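Peroxisomal membrane protein PEX15 (PDB 5VXV) anchors the AAA-ATPases Pex1 and Pex6, whose complex extracts the receptor Pex5, to the peroxisomal membrane. Local coordinates at residues A[4-7]-A[8-12]; A[135-138]-A[139-142]. All coordinates share one frame; numbering follows the deposited sequence. Where two conformers were deposited one is given.

Interaction 1 of 2, residues A[4-7]-A[8-12]; sequences VFQE and CVNLF
Gln-6 and Asn-10 meet through both backbone and side chain on one turn of the alpha-helix 3-13, the first helix of this mainly helical, probably cytoplasmic part of the protein. The backbone bond is the shorter, Asn-10 N giving its hydrogen to Gln-6 O at 2.8 Å. Outside it a second bond joins the two amides: Gln-6 NE2 donates to Asn-10 OD1 over 3.0 Å. OD1 lies nearly in the plane of the Gln-6 amide, and the bond is moderately straight. The acceptor is used less ideally, because NE2 sits above the plane of the Asn-10 carbonyl and away from its lone pairs. Gln-6 reaches this place by sending CG anti to its own N (chi1 -173°) and then bending at chi2, which turns the amide forward along the helix; the two amide planes end 38° apart.

The same i to i+4 pattern runs on around the helix. Val-9 N bonds Phe-5 O at 2.9 Å, Cys-8 N bonds Val-4 O, and Leu-11 N bonds Glu-7 O at 3.1 Å.

One strip further round, the contact turns apolar. Val-9 places its two methyls against different neighbours: CG1 lies 3.9 Å from Gln-6 NE2, to one side of the amide plane, while CG2 stands over the Phe-5 ring in a CH-pi contact. Phe-5 also packs on Ile-41 and Leu-44 of helix 39-51, and Cys-8 is buried against Lys-23 and Met-24 of helix 17-27, so this first helix packs on both of these helices while the exposed Gln-6 lies along its outer side. The Val-9 methyl CG2 is 4.1 Å from the Phe-5 ring centroid, only 12° off the ring normal.

Interaction 2 of 2, residues A[135-138]-A[139-142]; sequences TKMR and TTID
Met-137, a selenomethionine here, and Thr-140 are the ends of a type II beta turn that takes the chain out of helix 112-136 toward helix 143-161. The turn closes where Thr-140 N donates to Met-137 O at 2.8 Å, the donor standing well above the carbonyl plane. Thr-140 OG1 lies 3.2 Å from the same oxygen. At chi1 59° this hydroxyl sits between its own N and carbonyl carbon, and from there it also lies 3.7 Å from the selenium of Met-137. The Met-137 chain bends at chi2 and chi3, crosses the threonine side chain at about a right angle, and lays its terminal CE against Thr-140 O, 3.5 Å away.

Arg-138 and Thr-139 occupy the two corners. Thr-139 takes a positive phi of 90°, and Arg-138 runs extended from the turn, meeting its neighbour only near the root: its CG is 3.5 Å from Thr-139 N.

Ile-141 approaches the carbonyl of Met-137 with CG1 and CD1, and it also touches Leu-188. With CG1 and CD1 gone, as in an alanine here, the Met-137 carbonyl and CB would probably lose this share of their apolar packing, opening a gap beside the turn. Beyond it Asp-142 N-caps helix 143-161 through Gly-145 N. The Ile-141 methyl CD1 stops 4.0 Å from Met-137 CB.

Interaction 1 comes first along the chain, inside helix 3-13 at the N-terminal end of the domain; interaction 2 follows far later, at the junction of helices 112-136 and 143-161. Their centres are 35 Å apart and their nearest atoms about 18 Å, with no touch, and they share no helix. Both lie at the surface of the same helical, probably cytoplasmic, portion of this membrane-anchored protein. One contact belongs to the continuous run of a helix packed on helices 17-27 and 39-51; the other forms the bend through which one long helix gives way to the next, so the two are probably independent local features of the part that stands outside the membrane.

Interaction 1 of 2, residues A[4-7]-A[8-12]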
ATOM      1  N   VAL A   4       9.190 -25.368   9.280  1.00 20.48           N
ATOM      2  CA  VAL A   4       9.642 -24.012   9.576  1.00 20.93           C
ATOM      3  C   VAL A   4       8.629 -22.986   9.086  1.00 20.46           C
ATOM      4  O   VAL A   4       8.336 -22.008   9.783  1.00 20.96           O
ATOM      5  CB  VAL A   4      11.042 -23.763   8.982  1.00 25.86           C
ATOM      6  CG1 VAL A   4      12.072 -24.587   9.718  1.00 27.47           C
ATOM      7  CG2 VAL A   4      11.081 -24.064   7.486  1.00 28.83           C
ATOM      8  N   PHE A   5       8.073 -23.183   7.889  1.00 19.37           N
ATOM      9  CA  PHE A   5       7.043 -22.263   7.416  1.00 18.55           C
ATOM     10  C   PHE A   5       5.828 -22.297   8.333  1.00 17.44           C
ATOM     11  O   PHE A   5       5.238 -21.254   8.636  1.00 17.70           O
ATOM     12  CB  PHE A   5       6.644 -22.597   5.977  1.00 21.18           C
ATOM     13  CG  PHE A   5       5.664 -21.620   5.372  1.00 24.30           C
ATOM     14  CD1 PHE A   5       5.827 -20.256   5.546  1.00 25.42           C
ATOM     15  CD2 PHE A   5       4.594 -22.069   4.617  1.00 28.71           C
ATOM     16  CE1 PHE A   5       4.935 -19.358   4.991  1.00 24.85           C
ATOM     17  CE2 PHE A   5       3.698 -21.174   4.056  1.00 30.56           C
ATOM     18  CZ  PHE A   5       3.870 -19.818   4.245  1.00 26.51           C
ATOM     19  N   GLN A   6       5.450 -23.489   8.805  1.00 17.10           N
ATOM     20  CA  GLN A   6       4.339 -23.583   9.745  1.00 17.90           C
ATOM     21  C   GLN A   6       4.633 -22.804  11.022  1.00 17.38           C
ATOM     22  O   GLN A   6       3.737 -22.167  11.588  1.00 17.62           O
ATOM     23  CB  GLN A   6       4.043 -25.048  10.067  1.00 21.43           C
ATOM     24  CG  GLN A   6       2.794 -25.248  10.910  1.00 25.72           C
ATOM     25  CD  GLN A   6       1.534 -24.822  10.183  1.00 28.97           C
ATOM     26  OE1 GLN A   6       1.208 -25.356   9.124  1.00 32.14           O
ATOM     27  NE2 GLN A   6       0.825 -23.846  10.743  1.00 26.64           N
ATOM     28  N   GLU A   7       5.883 -22.843  11.493  1.00 18.85           N
ATOM     29  CA  GLU A   7       6.243 -22.064  12.675  1.00 18.97           C
ATOM     30  C   GLU A   7       6.030 -20.575  12.437  1.00 18.20           C
ATOM     31  O   GLU A   7       5.557 -19.857  13.326  1.00 18.47           O
ATOM     32  CB  GLU A   7       7.694 -22.339  13.070  1.00 22.06           C
ATOM     33  CG  GLU A   7       7.941 -23.738  13.609  1.00 28.60           C
ATOM     34  CD  GLU A   7       9.372 -23.932  14.078  1.00 38.25           C
ATOM     35  OE1 GLU A   7      10.058 -22.920  14.336  1.00 41.26           O
ATOM     36  OE2 GLU A   7       9.810 -25.097  14.189  1.00 44.20           O
ATOM     37  N   CYS A   8       6.379 -20.090  11.243  1.00 17.32           N
ATOM     38  CA  CYS A   8       6.141 -18.688  10.916  1.00 17.23           C
ATOM     39  C   CYS A   8       4.648 -18.380  10.887  1.00 16.67           C
ATOM     40  O   CYS A   8       4.209 -17.339  11.392  1.00 17.24           O
ATOM     41  CB  CYS A   8       6.781 -18.348   9.570  1.00 17.39           C
ATOM     42  SG  CYS A   8       8.586 -18.505   9.511  1.00 19.57           S
ATOM     43  N   VAL A   9       3.853 -19.272  10.292  1.00 16.30           N
ATOM     44  CA  VAL A   9       2.406 -19.081  10.258  1.00 15.59           C
ATOM     45  C   VAL A   9       1.844 -19.022  11.673  1.00 17.42           C
ATOM     46  O   VAL A   9       0.998 -18.176  11.985  1.00 18.27           O
ATOM     47  CB  VAL A   9       1.744 -20.201   9.432  1.00 16.67           C
ATOM     48  CG1 VAL A   9       0.222 -20.139   9.548  1.00 17.24           C
ATOM     49  CG2 VAL A   9       2.171 -20.106   7.973  1.00 17.84           C
ATOM     50  N   ASN A  10       2.301 -19.920  12.550  1.00 17.60           N
ATOM     51  CA  ASN A  10       1.780 -19.953  13.913  1.00 19.22           C
ATOM     52  C   ASN A  10       2.083 -18.658  14.652  1.00 18.91           C
ATOM     53  O   ASN A  10       1.250 -18.164  15.422  1.00 19.54           O
ATOM     54  CB  ASN A  10       2.361 -21.151  14.666  1.00 20.31           C
ATOM     55  CG  ASN A  10       1.848 -22.474  14.136  1.00 21.70           C
ATOM     56  OD1 ASN A  10       0.850 -22.520  13.419  1.00 21.62           O
ATOM     57  ND2 ASN A  10       2.526 -23.561  14.494  1.00 23.88           N
ATOM     58  N   LEU A  11       3.272 -18.091  14.436  1.00 17.61           N
ATOM     59  CA  LEU A  11       3.596 -16.803  15.039  1.00 17.54           C
ATOM     60  C   LEU A  11       2.682 -15.705  14.509  1.00 17.08           C
ATOM     61  O   LEU A  11       2.256 -14.823  15.265  1.00 19.05           O
ATOM     62  CB  LEU A  11       5.064 -16.462  14.777  1.00 18.53           C
ATOM     63  CG  LEU A  11       6.069 -17.324  15.546  1.00 18.77           C
ATOM     64  CD1 LEU A  11       7.464 -17.189  14.962  1.00 16.62           C
ATOM     65  CD2 LEU A  11       6.075 -16.948  17.022  1.00 20.50           C
ATOM     66  N   PHE A  12       2.369 -15.740  13.212  1.00 16.64           N
ATOM     67  CA  PHE A  12       1.454 -14.756  12.644  1.00 16.07           C
ATOM     68  C   PHE A  12       0.068 -14.869  13.269  1.00 16.89           C
ATOM     69  O   PHE A  12      -0.544 -13.856  13.631  1.00 16.97           O
ATOM     70  CB  PHE A  12       1.381 -14.936  11.127  1.00 16.16           C
ATOM     71  CG  PHE A  12       0.471 -13.957  10.445  1.00 16.06           C
ATOM     72  CD1 PHE A  12       0.940 -12.714  10.054  1.00 17.22           C
ATOM     73  CD2 PHE A  12      -0.854 -14.278  10.194  1.00 17.62           C
ATOM     74  CE1 PHE A  12       0.107 -11.807   9.430  1.00 18.86           C
ATOM     75  CE2 PHE A  12      -1.695 -13.371   9.568  1.00 19.37           C
ATOM     76  CZ  PHE A  12      -1.211 -12.135   9.186  1.00 19.81           C
TER

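Interaction 2 of 2, residues A[135-138]-A[139-142]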
ATOM      1  N   THR A 135      -8.705  -0.163 -16.545  0.53 16.23           N
ATOM      2  CA  THR A 135      -8.822  -0.556 -17.945  0.53 16.97           C
ATOM      3  C   THR A 135      -8.928  -2.072 -18.075  0.53 17.36           C
ATOM      4  O   THR A 135      -9.891  -2.596 -18.645  0.53 18.41           O
ATOM      5  CB  THR A 135      -7.613  -0.040 -18.740  0.53 17.67           C
ATOM      6  OG1 THR A 135      -7.524   1.384 -18.620  0.53 18.63           O
ATOM      7  CG2 THR A 135      -7.724  -0.418 -20.217  0.53 17.36           C
ATOM      8  N   LYS A 136      -7.941  -2.790 -17.536  1.00 16.65           N
ATOM      9  CA  LYS A 136      -7.871  -4.236 -17.726  1.00 17.23           C
ATOM     10  C   LYS A 136      -8.970  -4.976 -16.971  1.00 17.70           C
ATOM     11  O   LYS A 136      -9.362  -6.076 -17.381  1.00 20.90           O
ATOM     12  CB  LYS A 136      -6.499  -4.749 -17.292  1.00 19.27           C
ATOM     13  CG  LYS A 136      -5.364  -4.322 -18.210  1.00 21.07           C
HETATM   14  N   MSE A 137      -9.479  -4.407 -15.883  1.00 16.33           N
HETATM   15  CA  MSE A 137     -10.473  -5.096 -15.064  1.00 15.68           C
HETATM   16  C   MSE A 137     -11.861  -4.470 -15.157  1.00 15.99           C
HETATM   17  O   MSE A 137     -12.736  -4.762 -14.344  1.00 17.52           O
HETATM   18  CB  MSE A 137     -10.015  -5.133 -13.605  1.00 16.45           C
HETATM   19  CG  MSE A 137      -8.768  -5.980 -13.395  1.00 17.18           C
HETATM   20 SE   MSE A 137      -9.062  -7.881 -13.743  0.73 20.41          SE
HETATM   21  CE  MSE A 137      -9.779  -8.379 -12.000  1.00 21.63           C
ATOM     22  N   ARG A 138     -12.067  -3.618 -16.159  1.00 16.92           N
ATOM     23  CA  ARG A 138     -13.404  -3.129 -16.462  1.00 18.89           C
ATOM     24  C   ARG A 138     -14.349  -4.307 -16.659  1.00 21.90           C
ATOM     25  O   ARG A 138     -14.032  -5.247 -17.391  1.00 21.02           O
ATOM     26  CB  ARG A 138     -13.357  -2.258 -17.720  1.00 19.37           C
ATOM     27  CG  ARG A 138     -14.633  -1.497 -18.032  1.00 21.09           C
ATOM     28  CD  ARG A 138     -14.416  -0.566 -19.218  1.00 20.77           C
ATOM     29  NE  ARG A 138     -15.633   0.132 -19.624  1.00 21.81           N
ATOM     30  CZ  ARG A 138     -16.098   1.236 -19.046  1.00 28.45           C
ATOM     31  NH1 ARG A 138     -15.460   1.776 -18.015  1.00 31.66           N
ATOM     32  NH2 ARG A 138     -17.211   1.799 -19.496  1.00 30.42           N
ATOM     33  N   THR A 139     -15.508  -4.244 -15.989  1.00 21.56           N
ATOM     34  CA  THR A 139     -16.527  -5.297 -15.946  1.00 20.17           C
ATOM     35  C   THR A 139     -16.274  -6.262 -14.787  1.00 19.17           C
ATOM     36  O   THR A 139     -17.189  -6.975 -14.366  1.00 20.46           O
ATOM     37  CB  THR A 139     -16.619  -6.073 -17.273  1.00 21.56           C
ATOM     38  OG1 THR A 139     -17.013  -5.184 -18.329  1.00 23.66           O
ATOM     39  CG2 THR A 139     -17.638  -7.210 -17.190  1.00 21.30           C
ATOM     40  N   THR A 140     -15.056  -6.285 -14.247  1.00 20.98           N
ATOM     41  CA  THR A 140     -14.712  -7.167 -13.132  1.00 20.28           C
ATOM     42  C   THR A 140     -13.924  -6.407 -12.063  1.00 19.17           C
ATOM     43  O   THR A 140     -12.865  -6.844 -11.605  1.00 19.18           O
ATOM     44  CB  THR A 140     -13.922  -8.383 -13.623  1.00 22.15           C
ATOM     45  OG1 THR A 140     -12.718  -7.956 -14.271  1.00 23.77           O
ATOM     46  CG2 THR A 140     -14.748  -9.203 -14.605  1.00 23.61           C
ATOM     47  N   ILE A 141     -14.460  -5.259 -11.625  1.00 17.32           N
ATOM     48  CA  ILE A 141     -13.792  -4.386 -10.662  1.00 17.22           C
ATOM     49  C   ILE A 141     -14.107  -4.829  -9.239  1.00 17.23           C
ATOM     50  O   ILE A 141     -15.260  -5.122  -8.902  1.00 18.80           O
ATOM     51  CB  ILE A 141     -14.216  -2.917 -10.866  1.00 17.17           C
ATOM     52  CG1 ILE A 141     -13.808  -2.409 -12.253  1.00 16.69           C
ATOM     53  CG2 ILE A 141     -13.622  -2.029  -9.763  1.00 17.94           C
ATOM     54  CD1 ILE A 141     -12.323  -2.137 -12.426  1.00 17.36           C
ATOM     55  N   ASP A 142     -13.074  -4.845  -8.397  1.00 16.31           N
ATOM     56  CA  ASP A 142     -13.217  -4.973  -6.944  1.00 15.25           C
ATOM     57  C   ASP A 142     -13.511  -3.580  -6.397  1.00 16.17           C
ATOM     58  O   ASP A 142     -12.601  -2.770  -6.205  1.00 17.15           O
ATOM     59  CB  ASP A 142     -11.948  -5.569  -6.343  1.00 14.18           C
ATOM     60  CG  ASP A 142     -11.986  -5.653  -4.826  1.00 16.69           C
ATOM     61  OD1 ASP A 142     -12.972  -5.207  -4.206  1.00 18.32           O
ATOM     62  OD2 ASP A 142     -11.003  -6.166  -4.252  1.00 19.16           O
TER